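Local coordinates for protein 3-dehydroquinate dehydratase (Aquifex aeolicus, PDB 2EGZ) that catalyses the dehydration of 3-dehydroquinate to 3-dehydroshikimate, a step of the chorismate pathway, through a Schiff-base intermediate, at residues D32-S35 against N40-K43; E75-L80 against R94-K99; K110-Y115 against S188-C193; T87-S92 against V98-I103. All coordinates share one frame; numbering follows the deposited sequence.

How the interactions relate
The four contacts sample different layers of one (beta/alpha)8 barrel. Along the chain interaction 1 comes first, within a beta-alpha loop and the start of its helix. Interactions 2 and 4 follow, with centres about 6 Å apart and helix 94-107 in common: one joins it to helix 73-80, the other to strand 86-90. Interaction 3 closes last, on strand 190-192; it lies inside the barrel, its centre about 13 Å from that of interaction 4, and its strand 110-117 neighbours strand 86-90 in the sheet. Interaction 1 touches interaction 2 where Val-42 packs on Leu-80. Together they run from the outer helical layer, through the sheet, to the interior that houses the active site.

Interaction 1: D32-S35 against N40-K43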
loop_
_atom_site.group_PDB
_atom_site.type_symbol
_atom_site.label_atom_id
_atom_site.label_comp_id
_atom_site.label_asym_id
_atom_site.label_seq_id
_atom_site.Cartn_x
_atom_site.Cartn_y
_atom_site.Cartn_z
ATOM N N ASP B 32 4.955 16.584 -4.780
ATOM C CA ASP B 32 4.867 16.252 -3.362
ATOM C C ASP B 32 5.980 16.951 -2.581
ATOM O O ASP B 32 5.933 17.035 -1.353
ATOM C CB ASP B 32 4.966 14.737 -3.161
ATOM C CG ASP B 32 6.149 14.130 -3.886
ATOM O OD1 ASP B 32 6.139 14.136 -5.136
ATOM O OD2 ASP B 32 7.087 13.655 -3.212
ATOM N N GLN B 33 6.978 17.453 -3.304
ATOM C CA GLN B 33 8.110 18.141 -2.694
ATOM C C GLN B 33 8.022 19.651 -2.913
ATOM O O GLN B 33 8.957 20.389 -2.600
ATOM C CB GLN B 33 9.415 17.603 -3.283
ATOM C CG GLN B 33 9.613 16.107 -3.059
ATOM C CD GLN B 33 10.332 15.793 -1.761
ATOM O OE1 GLN B 33 9.985 16.316 -0.699
ATOM N NE2 GLN B 33 11.342 14.927 -1.840
ATOM N N PHE B 34 6.893 20.097 -3.455
ATOM C CA PHE B 34 6.653 21.513 -3.724
ATOM C C PHE B 34 6.131 22.222 -2.480
ATOM O O PHE B 34 5.342 21.660 -1.720
ATOM C CB PHE B 34 5.620 21.671 -4.846
ATOM C CG PHE B 34 6.204 21.650 -6.238
ATOM C CD1 PHE B 34 7.256 20.799 -6.562
ATOM C CD2 PHE B 34 5.665 22.460 -7.237
ATOM C CE1 PHE B 34 7.764 20.754 -7.863
ATOM C CE2 PHE B 34 6.162 22.423 -8.539
ATOM C CZ PHE B 34 7.213 21.567 -8.853
ATOM N N SER B 35 6.570 23.462 -2.283
ATOM C CA SER B 35 6.131 24.256 -1.141
ATOM C C SER B 35 4.844 24.992 -1.508
ATOM O O SER B 35 4.288 25.739 -0.703
ATOM C CB SER B 35 7.213 25.255 -0.753
ATOM N N ASN B 40 -2.270 26.834 -10.417
ATOM C CA ASN B 40 -1.541 27.738 -11.293
ATOM C C ASN B 40 -0.036 27.610 -11.151
ATOM O O ASN B 40 0.687 27.602 -12.150
ATOM C CB ASN B 40 -1.945 29.189 -11.040
ATOM C CG ASN B 40 -1.330 30.136 -12.048
ATOM O OD1 ASN B 40 -1.590 30.029 -13.245
ATOM N ND2 ASN B 40 -0.502 31.058 -11.574
ATOM N N TYR B 41 0.435 27.518 -9.912
ATOM C CA TYR B 41 1.860 27.392 -9.653
ATOM C C TYR B 41 2.421 26.179 -10.385
ATOM O O TYR B 41 3.456 26.264 -11.040
ATOM C CB TYR B 41 2.117 27.238 -8.154
ATOM C CG TYR B 41 3.581 27.295 -7.768
ATOM C CD1 TYR B 41 4.287 28.500 -7.809
ATOM C CD2 TYR B 41 4.256 26.150 -7.346
ATOM C CE1 TYR B 41 5.628 28.563 -7.430
ATOM C CE2 TYR B 41 5.597 26.201 -6.968
ATOM C CZ TYR B 41 6.275 27.410 -7.010
ATOM O OH TYR B 41 7.595 27.462 -6.621
ATOM N N VAL B 42 1.730 25.048 -10.276
ATOM C CA VAL B 42 2.191 23.826 -10.924
ATOM C C VAL B 42 2.034 23.907 -12.439
ATOM O O VAL B 42 2.900 23.447 -13.180
ATOM C CB VAL B 42 1.442 22.587 -10.391
ATOM C CG1 VAL B 42 2.069 21.323 -10.963
ATOM C CG2 VAL B 42 1.516 22.558 -8.865
ATOM N N LYS B 43 0.937 24.501 -12.897
ATOM C CA LYS B 43 0.712 24.644 -14.328
ATOM C C LYS B 43 1.855 25.433 -14.966
ATOM O O LYS B 43 2.426 25.005 -15.972
ATOM C CB LYS B 43 -0.622 25.349 -14.590
ATOM C CG LYS B 43 -0.914 25.597 -16.062
ATOM C CD LYS B 43 -2.318 26.142 -16.271
ATOM C CE LYS B 43 -2.535 26.589 -17.709
ATOM N NZ LYS B 43 -1.695 27.778 -18.050
#
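Tyr-41, whose ring meets Phe-34, is hydrogen-bonded through its OH to Asp-9 OD2, and the same carboxylate oxygen also accepts the backbone N of Ser-35, so that it serves both sides of the contact. The site illustrates how a (beta/alpha)8 barrel folds a beta-alpha loop back on its own helix, for residues 32-35 follow strand 26-30 and residues 40-43 lie in the first turns of helix 39-51. Between loop and helix the two aromatic rings do most of the packing. Phe-34 CD2 comes to the edge of the Tyr-41 ring, near its plane, and lies 3.8 Å from Tyr-41 CE2. The same carbon is 4.0 Å from Tyr-41 CD2, while the next one round the Phe-34 ring, CE2, stands 4.1 Å from Tyr-41 CE2. Relative to the Phe-34 ring, Tyr-41 CE2 lies obliquely, neither over the face nor at the edge. Tyr-41 reaches the loop because its CG stands anti to the backbone N (chi1 -172°), which swings the ring from the helix towards Phe-34 and sets its hydroxyl beside Asp-9. With its far end tied by that bond and one edge packed against Phe-34, the tyrosine ring probably has little freedom to turn. Phe-34 is buried, and its side chain also lies about 4 Å, between nearest atoms, from that of Leu-29, a predicted 3-dehydroquinate-binding residue, so the packing probably lies near the substrate pocket. Val-42 completes the helix side with a looser touch, its CG2 methyl 4.5 Å from Phe-34 CD2.

Interaction 2: E75-L80 against R94-K99; sequences ELFEEL and RGLLVK
Two pairs of side chains, Glu-78 with Lys-99 and Phe-77 with Leu-96, bridge helices 73-80 and 94-107, one charged and one apolar, joining two adjacent outer helices of the (beta/alpha)8 barrel. In the charged pair, Glu-78 and Lys-99 approach at a slant rather than end to end. Lys-99 runs out straight from its helix until the last bond, where chi4 of 56° turns the ammonium towards Glu-78. There Lys-99 NZ donates a hydrogen bond to Glu-78 OE2 at 2.8 Å, as part of a salt bridge. The bond uses the anti lone pair of OE2, the one facing away from the other carboxylate oxygen. Since the lysine arrives on that side, its end also touches the glutamate stem, with Lys-99 CE 3.5 Å from Glu-78 CG. Shortening Glu-78 to an alanine is likely to leave the Lys-99 ammonium without its carboxylate mate here and CE without the CG it touches. The apolar pair is lighter: a corner of the Phe-77 ring, CE2, meets the Leu-96 CD1 methyl at 4.3 Å, and the methyl comes up obliquely to the ring. Phe-77 is buried, whereas the salt bridge is only partly covered. Beneath the two helices Phe-77 and Leu-96 both rest on Ile-89 of strand 86-90, and on the other flank of helix 73-80 Leu-76 and Leu-80 pack against helix 39-51.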
loop_
_atom_site.group_PDB
_atom_site.type_symbol
_atom_site.label_atom_id
_atom_site.label_comp_id
_atom_site.label_asym_id
_atom_site.label_seq_id
_atom_site.Cartn_x
_atom_site.Cartn_y
_atom_site.Cartn_z
ATOM N N GLU B 75 -7.222 17.029 -7.777
ATOM C CA GLU B 75 -7.576 18.173 -8.607
ATOM C C GLU B 75 -6.430 18.490 -9.556
ATOM O O GLU B 75 -6.649 18.820 -10.722
ATOM C CB GLU B 75 -7.885 19.392 -7.726
ATOM N N LEU B 76 -5.205 18.396 -9.052
ATOM C CA LEU B 76 -4.033 18.668 -9.872
ATOM C C LEU B 76 -3.999 17.707 -11.057
ATOM O O LEU B 76 -3.743 18.120 -12.188
ATOM C CB LEU B 76 -2.761 18.528 -9.037
ATOM C CG LEU B 76 -2.542 19.654 -8.022
ATOM C CD1 LEU B 76 -1.470 19.268 -7.015
ATOM C CD2 LEU B 76 -2.156 20.919 -8.767
ATOM N N PHE B 77 -4.268 16.431 -10.795
ATOM C CA PHE B 77 -4.276 15.423 -11.852
ATOM C C PHE B 77 -5.351 15.731 -12.893
ATOM O O PHE B 77 -5.094 15.695 -14.098
ATOM C CB PHE B 77 -4.530 14.025 -11.276
ATOM C CG PHE B 77 -3.339 13.421 -10.584
ATOM C CD1 PHE B 77 -2.089 13.418 -11.195
ATOM C CD2 PHE B 77 -3.477 12.813 -9.340
ATOM C CE1 PHE B 77 -0.998 12.823 -10.582
ATOM C CE2 PHE B 77 -2.386 12.212 -8.716
ATOM C CZ PHE B 77 -1.143 12.218 -9.344
ATOM N N GLU B 78 -6.557 16.028 -12.419
ATOM C CA GLU B 78 -7.675 16.335 -13.303
ATOM C C GLU B 78 -7.343 17.479 -14.247
ATOM O O GLU B 78 -7.588 17.396 -15.448
ATOM C CB GLU B 78 -8.913 16.719 -12.487
ATOM C CG GLU B 78 -9.342 15.690 -11.464
ATOM C CD GLU B 78 -10.632 16.078 -10.759
ATOM O OE1 GLU B 78 -10.705 17.205 -10.217
ATOM O OE2 GLU B 78 -11.570 15.251 -10.746
ATOM N N GLU B 79 -6.776 18.541 -13.693
ATOM C CA GLU B 79 -6.437 19.727 -14.467
ATOM C C GLU B 79 -5.111 19.706 -15.223
ATOM O O GLU B 79 -5.012 20.263 -16.315
ATOM C CB GLU B 79 -6.451 20.952 -13.553
ATOM C CG GLU B 79 -7.780 21.186 -12.856
ATOM C CD GLU B 79 -8.928 21.285 -13.835
ATOM O OE1 GLU B 79 -8.841 22.108 -14.772
ATOM O OE2 GLU B 79 -9.917 20.542 -13.667
ATOM N N LEU B 80 -4.096 19.064 -14.657
ATOM C CA LEU B 80 -2.785 19.055 -15.291
ATOM C C LEU B 80 -2.376 17.824 -16.100
ATOM O O LEU B 80 -1.497 17.918 -16.955
ATOM C CB LEU B 80 -1.716 19.352 -14.237
ATOM C CG LEU B 80 -1.937 20.664 -13.474
ATOM C CD1 LEU B 80 -0.855 20.835 -12.422
ATOM C CD2 LEU B 80 -1.922 21.836 -14.446
ATOM N N ARG B 94 -5.469 2.849 -6.496
ATOM C CA ARG B 94 -6.471 2.245 -7.365
ATOM C C ARG B 94 -7.639 3.132 -7.777
ATOM O O ARG B 94 -8.103 3.058 -8.916
ATOM C CB ARG B 94 -7.009 0.976 -6.704
ATOM C CG ARG B 94 -5.939 -0.061 -6.393
ATOM C CD ARG B 94 -5.500 -0.819 -7.636
ATOM N NE ARG B 94 -4.422 -1.760 -7.337
ATOM C CZ ARG B 94 -4.073 -2.774 -8.125
ATOM N NH1 ARG B 94 -4.721 -2.984 -9.265
ATOM N NH2 ARG B 94 -3.078 -3.581 -7.773
ATOM N N GLY B 95 -8.114 3.967 -6.858
ATOM C CA GLY B 95 -9.245 4.834 -7.156
ATOM C C GLY B 95 -9.038 5.898 -8.223
ATOM O O GLY B 95 -10.008 6.470 -8.724
ATOM N N LEU B 96 -7.784 6.168 -8.578
ATOM C CA LEU B 96 -7.480 7.185 -9.584
ATOM C C LEU B 96 -7.026 6.612 -10.923
ATOM O O LEU B 96 -6.982 7.327 -11.922
ATOM C CB LEU B 96 -6.400 8.131 -9.053
ATOM C CG LEU B 96 -6.739 8.918 -7.785
ATOM C CD1 LEU B 96 -5.507 9.635 -7.272
ATOM C CD2 LEU B 96 -7.850 9.912 -8.085
ATOM N N LEU B 97 -6.710 5.320 -10.947
ATOM C CA LEU B 97 -6.226 4.667 -12.163
ATOM C C LEU B 97 -7.103 4.800 -13.410
ATOM O O LEU B 97 -6.663 5.350 -14.426
ATOM C CB LEU B 97 -5.953 3.181 -11.885
ATOM C CG LEU B 97 -4.907 2.841 -10.814
ATOM C CD1 LEU B 97 -4.785 1.333 -10.689
ATOM C CD2 LEU B 97 -3.558 3.452 -11.177
ATOM N N VAL B 98 -8.331 4.292 -13.351
ATOM C CA VAL B 98 -9.227 4.364 -14.506
ATOM C C VAL B 98 -9.435 5.812 -14.934
ATOM O O VAL B 98 -9.420 6.131 -16.121
ATOM C CB VAL B 98 -10.605 3.732 -14.190
ATOM C CG1 VAL B 98 -11.526 3.855 -15.394
ATOM C CG2 VAL B 98 -10.428 2.272 -13.801
ATOM N N LYS B 99 -9.621 6.675 -13.945
ATOM C CA LYS B 99 -9.833 8.100 -14.158
ATOM C C LYS B 99 -8.660 8.760 -14.892
ATOM O O LYS B 99 -8.853 9.439 -15.902
ATOM C CB LYS B 99 -10.062 8.768 -12.800
ATOM C CG LYS B 99 -10.183 10.277 -12.823
ATOM C CD LYS B 99 -10.491 10.796 -11.423
ATOM C CE LYS B 99 -10.387 12.308 -11.347
ATOM N NZ LYS B 99 -11.268 12.976 -12.336
#

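Interaction 3: K110-Y115 against S188-C193; sequences KLIISY and SVITYC
The ring of Tyr-192 meets Ile-112 with its hydroxyl corner and not with a face: Tyr-192 OH lies 4.1 Å from the Ile-112 CD1 methyl. A cation-pi interaction with Lys-142, the residue that forms the Schiff base with substrate, engages the pi system of the same ring. The tyrosine and isoleucine extend from opposite directions, so that their ends meet in the interior of the barrel. Ile-112 spans its share of the distance because the chain is stretched, with CG1 anti to the carbonyl carbon and CD1 carried away from the strand into the barrel interior by chi2 of 174°. Ile-112 CD1 also comes within 4.4 Å of the CD1 methyl of Ile-190, two residues before Tyr-192 on the same face of its strand. The CA atoms of Ile-112 and Ile-190 are 10.7 Å apart, a separation bridged entirely by side chains. This is the usual way in which a (beta/alpha)8 barrel fills its centre: residues pointing inward from strands that are not neighbours pack together. The Tyr-192 end of this contact borders the active site, where a bound tartrate, probably from the crystallisation liquor, lies about 3 Å from the Tyr-192 side chain (nearest atoms) and may mark the pocket. Ile-168 of strand 168-172 touches Ile-112, Ile-190 and Tyr-192 alike. Strand 110-117 is bonded through its backbone to strands 86-90 and 140-146; across the barrel, Ile-190 packs on Leu-2 and Ala-4 of strand 2-7, the neighbour of strand 190-192.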
loop_
_atom_site.group_PDB
_atom_site.type_symbol
_atom_site.label_atom_id
_atom_site.label_comp_id
_atom_site.label_asym_id
_atom_site.label_seq_id
_atom_site.Cartn_x
_atom_site.Cartn_y
_atom_site.Cartn_z
ATOM N N LYS B 110 0.609 10.148 -21.868
ATOM C CA LYS B 110 0.955 8.819 -21.361
ATOM C C LYS B 110 0.833 8.670 -19.855
ATOM O O LYS B 110 1.093 9.606 -19.101
ATOM C CB LYS B 110 2.385 8.451 -21.772
ATOM C CG LYS B 110 2.610 8.392 -23.271
ATOM C CD LYS B 110 4.039 7.980 -23.597
ATOM C CE LYS B 110 4.227 7.801 -25.099
ATOM N NZ LYS B 110 5.602 7.331 -25.432
ATOM N N LEU B 111 0.455 7.471 -19.422
ATOM C CA LEU B 111 0.303 7.195 -18.004
ATOM C C LEU B 111 1.343 6.198 -17.520
ATOM O O LEU B 111 1.491 5.114 -18.088
ATOM C CB LEU B 111 -1.090 6.631 -17.714
ATOM C CG LEU B 111 -1.466 6.469 -16.235
ATOM C CD1 LEU B 111 -1.502 7.837 -15.574
ATOM C CD2 LEU B 111 -2.823 5.779 -16.104
ATOM N N ILE B 112 2.078 6.579 -16.485
ATOM C CA ILE B 112 3.059 5.685 -15.891
ATOM C C ILE B 112 2.380 5.204 -14.618
ATOM O O ILE B 112 1.823 6.007 -13.880
ATOM C CB ILE B 112 4.361 6.419 -15.513
ATOM C CG1 ILE B 112 5.136 6.805 -16.776
ATOM C CG2 ILE B 112 5.211 5.540 -14.610
ATOM C CD1 ILE B 112 6.359 7.662 -16.483
ATOM N N ILE B 113 2.393 3.899 -14.376
ATOM C CA ILE B 113 1.780 3.352 -13.174
ATOM C C ILE B 113 2.917 2.719 -12.400
ATOM O O ILE B 113 3.477 1.699 -12.806
ATOM C CB ILE B 113 0.698 2.329 -13.530
ATOM C CG1 ILE B 113 -0.438 3.047 -14.272
ATOM C CG2 ILE B 113 0.174 1.658 -12.261
ATOM C CD1 ILE B 113 -1.525 2.127 -14.808
ATOM N N SER B 114 3.258 3.346 -11.282
ATOM C CA SER B 114 4.392 2.923 -10.478
ATOM C C SER B 114 4.171 2.136 -9.194
ATOM O O SER B 114 3.091 2.131 -8.603
ATOM C CB SER B 114 5.224 4.156 -10.139
ATOM O OG SER B 114 4.440 5.076 -9.391
ATOM N N TYR B 115 5.251 1.484 -8.775
ATOM C CA TYR B 115 5.294 0.697 -7.554
ATOM C C TYR B 115 6.688 0.894 -6.981
ATOM O O TYR B 115 7.678 0.715 -7.691
ATOM C CB TYR B 115 5.089 -0.792 -7.843
ATOM C CG TYR B 115 5.410 -1.656 -6.641
ATOM C CD1 TYR B 115 4.554 -1.699 -5.545
ATOM C CD2 TYR B 115 6.613 -2.363 -6.566
ATOM C CE1 TYR B 115 4.889 -2.414 -4.394
ATOM C CE2 TYR B 115 6.958 -3.081 -5.420
ATOM C CZ TYR B 115 6.092 -3.098 -4.338
ATOM O OH TYR B 115 6.444 -3.775 -3.188
ATOM N N SER B 188 13.504 -1.098 -20.524
ATOM C CA SER B 188 13.258 0.089 -19.698
ATOM C C SER B 188 13.422 1.302 -20.615
ATOM O O SER B 188 14.484 1.503 -21.205
ATOM C CB SER B 188 14.253 0.154 -18.537
ATOM O OG SER B 188 13.829 1.101 -17.567
ATOM N N VAL B 189 12.373 2.115 -20.717
ATOM C CA VAL B 189 12.370 3.263 -21.617
ATOM C C VAL B 189 12.799 4.613 -21.055
ATOM O O VAL B 189 13.095 5.533 -21.823
ATOM C CB VAL B 189 10.980 3.426 -22.261
ATOM C CG1 VAL B 189 10.660 2.195 -23.096
ATOM C CG2 VAL B 189 9.917 3.620 -21.173
ATOM N N ILE B 190 12.823 4.734 -19.732
ATOM C CA ILE B 190 13.225 5.978 -19.078
ATOM C C ILE B 190 14.132 5.656 -17.900
ATOM O O ILE B 190 13.898 4.686 -17.172
ATOM C CB ILE B 190 11.996 6.765 -18.542
ATOM C CG1 ILE B 190 11.075 7.164 -19.696
ATOM C CG2 ILE B 190 12.457 8.004 -17.764
ATOM C CD1 ILE B 190 9.733 7.740 -19.239
ATOM N N THR B 191 15.183 6.452 -17.729
ATOM C CA THR B 191 16.101 6.268 -16.614
ATOM C C THR B 191 16.078 7.591 -15.850
ATOM O O THR B 191 15.844 8.644 -16.437
ATOM C CB THR B 191 17.535 5.933 -17.098
ATOM O OG1 THR B 191 18.335 5.520 -15.980
ATOM C CG2 THR B 191 18.179 7.138 -17.762
ATOM N N TYR B 192 16.295 7.534 -14.543
ATOM C CA TYR B 192 16.247 8.731 -13.709
ATOM C C TYR B 192 17.607 9.075 -13.125
ATOM O O TYR B 192 18.305 8.212 -12.587
ATOM C CB TYR B 192 15.231 8.530 -12.581
ATOM C CG TYR B 192 13.823 8.301 -13.078
ATOM C CD1 TYR B 192 12.817 9.234 -12.831
ATOM C CD2 TYR B 192 13.500 7.158 -13.816
ATOM C CE1 TYR B 192 11.511 9.033 -13.309
ATOM C CE2 TYR B 192 12.204 6.950 -14.298
ATOM C CZ TYR B 192 11.218 7.890 -14.040
ATOM O OH TYR B 192 9.940 7.689 -14.512
ATOM N N CYS B 193 17.964 10.348 -13.219
ATOM C CA CYS B 193 19.252 10.820 -12.731
ATOM C C CYS B 193 19.096 11.903 -11.682
ATOM O O CYS B 193 17.991 12.369 -11.409
ATOM C CB CYS B 193 20.068 11.406 -13.887
ATOM S SG CYS B 193 20.484 10.270 -15.201
#

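Interaction 4: T87-S92 against V98-I103; sequences TDIELS and VKLYNI
Leu-100 turns to chi1 of -91°, away from the usual staggered values, and this brings its CD2 methyl onto Ile-89, whose CG1 stands anti to the backbone N (chi1 -177°). The pair packs helix on strand within a beta-alpha-beta crossover, in which strand 86-90 is followed by helix 94-107 and then by the parallel strand 110-117. A single methyl does nearly all the work. Leu-100 CD2 settles 3.5 Å from Ile-89 CB and 3.6 Å from Ile-89 CG1, so it sits closest to the branch point, and the tip is a little farther off. The end of that branch, Ile-89 CD1, stands 3.8 Å from Leu-100 CD2, and the other branch, CG2, 4.1 Å. Such close packing at the branch point may be what holds the leucine in its unusual torsion. With only 8.1 Å between the CA atoms of Ile-89 and Leu-100, the helix lies close over the strand. The principle is the alternation of a barrel strand: Thr-87 and Ile-89 point outward to the helix, whereas Asp-88 between them points away from it and hydrogen-bonds Ser-114 on strand 110-117. Phe-77 of helix 73-80 touches Thr-87, Ile-89 and Leu-100, closing the flank of this apolar cluster. Thr-87 divides its branches, with OG1 hydrogen-bonded to Ser-81 OG and the CG2 methyl 4.2 Å from Leu-100 CD2.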
loop_
_atom_site.group_PDB
_atom_site.type_symbol
_atom_site.label_atom_id
_atom_site.label_comp_id
_atom_site.label_asym_id
_atom_site.label_seq_id
_atom_site.Cartn_x
_atom_site.Cartn_y
_atom_site.Cartn_z
ATOM N N THR B 87 2.115 11.230 -16.797
ATOM C CA THR B 87 1.575 11.393 -15.457
ATOM C C THR B 87 1.937 10.084 -14.760
ATOM O O THR B 87 1.676 9.000 -15.288
ATOM C CB THR B 87 0.046 11.569 -15.434
ATOM O OG1 THR B 87 -0.300 12.866 -15.937
ATOM C CG2 THR B 87 -0.473 11.431 -14.006
ATOM N N ASP B 88 2.574 10.187 -13.601
ATOM C CA ASP B 88 2.965 9.006 -12.839
ATOM C C ASP B 88 2.017 8.865 -11.653
ATOM O O ASP B 88 1.977 9.730 -10.780
ATOM C CB ASP B 88 4.412 9.155 -12.336
ATOM C CG ASP B 88 4.896 7.940 -11.547
ATOM O OD1 ASP B 88 4.091 7.354 -10.790
ATOM O OD2 ASP B 88 6.092 7.577 -11.666
ATOM N N ILE B 89 1.246 7.784 -11.638
ATOM C CA ILE B 89 0.316 7.520 -10.546
ATOM C C ILE B 89 0.705 6.164 -9.957
ATOM O O ILE B 89 1.138 5.276 -10.683
ATOM C CB ILE B 89 -1.151 7.486 -11.050
ATOM C CG1 ILE B 89 -2.117 7.276 -9.876
ATOM C CG2 ILE B 89 -1.321 6.389 -12.084
ATOM C CD1 ILE B 89 -2.109 8.404 -8.862
ATOM N N GLU B 90 0.576 6.009 -8.643
ATOM C CA GLU B 90 0.935 4.742 -8.009
ATOM C C GLU B 90 -0.122 3.680 -8.276
ATOM O O GLU B 90 -1.324 3.971 -8.282
ATOM C CB GLU B 90 1.083 4.905 -6.493
ATOM C CG GLU B 90 2.034 5.998 -6.019
ATOM C CD GLU B 90 1.474 7.394 -6.207
ATOM O OE1 GLU B 90 0.231 7.545 -6.236
ATOM O OE2 GLU B 90 2.279 8.344 -6.308
ATOM N N LEU B 91 0.324 2.447 -8.498
ATOM C CA LEU B 91 -0.597 1.343 -8.739
ATOM C C LEU B 91 -1.482 1.198 -7.504
ATOM O O LEU B 91 -2.641 0.801 -7.603
ATOM C CB LEU B 91 0.180 0.039 -8.971
ATOM C CG LEU B 91 -0.610 -1.268 -9.119
ATOM C CD1 LEU B 91 -1.548 -1.190 -10.315
ATOM C CD2 LEU B 91 0.360 -2.426 -9.286
ATOM N N SER B 92 -0.924 1.533 -6.344
ATOM C CA SER B 92 -1.648 1.425 -5.083
ATOM C C SER B 92 -2.788 2.435 -4.927
ATOM O O SER B 92 -3.646 2.268 -4.059
ATOM C CB SER B 92 -0.672 1.542 -3.904
ATOM O OG SER B 92 0.036 2.765 -3.935
ATOM N N VAL B 98 -8.331 4.292 -13.351
ATOM C CA VAL B 98 -9.227 4.364 -14.506
ATOM C C VAL B 98 -9.435 5.812 -14.934
ATOM O O VAL B 98 -9.420 6.131 -16.121
ATOM C CB VAL B 98 -10.605 3.732 -14.190
ATOM C CG1 VAL B 98 -11.526 3.855 -15.394
ATOM C CG2 VAL B 98 -10.428 2.272 -13.801
ATOM N N LYS B 99 -9.621 6.675 -13.945
ATOM C CA LYS B 99 -9.833 8.100 -14.158
ATOM C C LYS B 99 -8.660 8.760 -14.892
ATOM O O LYS B 99 -8.853 9.439 -15.902
ATOM C CB LYS B 99 -10.062 8.768 -12.800
ATOM C CG LYS B 99 -10.183 10.277 -12.823
ATOM C CD LYS B 99 -10.491 10.796 -11.423
ATOM C CE LYS B 99 -10.387 12.308 -11.347
ATOM N NZ LYS B 99 -11.268 12.976 -12.336
ATOM N N LEU B 100 -7.446 8.555 -14.387
ATOM C CA LEU B 100 -6.258 9.138 -15.004
ATOM C C LEU B 100 -5.956 8.537 -16.373
ATOM O O LEU B 100 -5.357 9.194 -17.227
ATOM C CB LEU B 100 -5.048 8.982 -14.076
ATOM C CG LEU B 100 -4.780 10.124 -13.084
ATOM C CD1 LEU B 100 -6.068 10.552 -12.403
ATOM C CD2 LEU B 100 -3.760 9.674 -12.052
ATOM N N TYR B 101 -6.361 7.290 -16.585
ATOM C CA TYR B 101 -6.137 6.657 -17.877
ATOM C C TYR B 101 -7.018 7.334 -18.925
ATOM O O TYR B 101 -6.561 7.659 -20.022
ATOM C CB TYR B 101 -6.477 5.167 -17.828
ATOM C CG TYR B 101 -6.530 4.542 -19.203
ATOM C CD1 TYR B 101 -5.360 4.276 -19.916
ATOM C CD2 TYR B 101 -7.753 4.274 -19.821
ATOM C CE1 TYR B 101 -5.405 3.763 -21.210
ATOM C CE2 TYR B 101 -7.810 3.762 -21.116
ATOM C CZ TYR B 101 -6.634 3.511 -21.803
ATOM O OH TYR B 101 -6.682 3.016 -23.085
ATOM N N ASN B 102 -8.285 7.542 -18.581
ATOM C CA ASN B 102 -9.220 8.179 -19.502
ATOM C C ASN B 102 -8.775 9.594 -19.843
ATOM O O ASN B 102 -8.817 10.002 -21.001
ATOM C CB ASN B 102 -10.634 8.212 -18.905
ATOM C CG ASN B 102 -11.265 6.832 -18.815
ATOM O OD1 ASN B 102 -11.107 6.008 -19.715
ATOM N ND2 ASN B 102 -12.000 6.584 -17.734
ATOM N N ILE B 103 -8.341 10.335 -18.827
ATOM C CA ILE B 103 -7.887 11.710 -19.010
ATOM C C ILE B 103 -6.667 11.781 -19.925
ATOM O O ILE B 103 -6.657 12.532 -20.897
ATOM C CB ILE B 103 -7.523 12.358 -17.656
ATOM C CG1 ILE B 103 -8.778 12.479 -16.784
ATOM C CG2 ILE B 103 -6.899 13.731 -17.882
ATOM C CD1 ILE B 103 -8.506 12.911 -15.361
#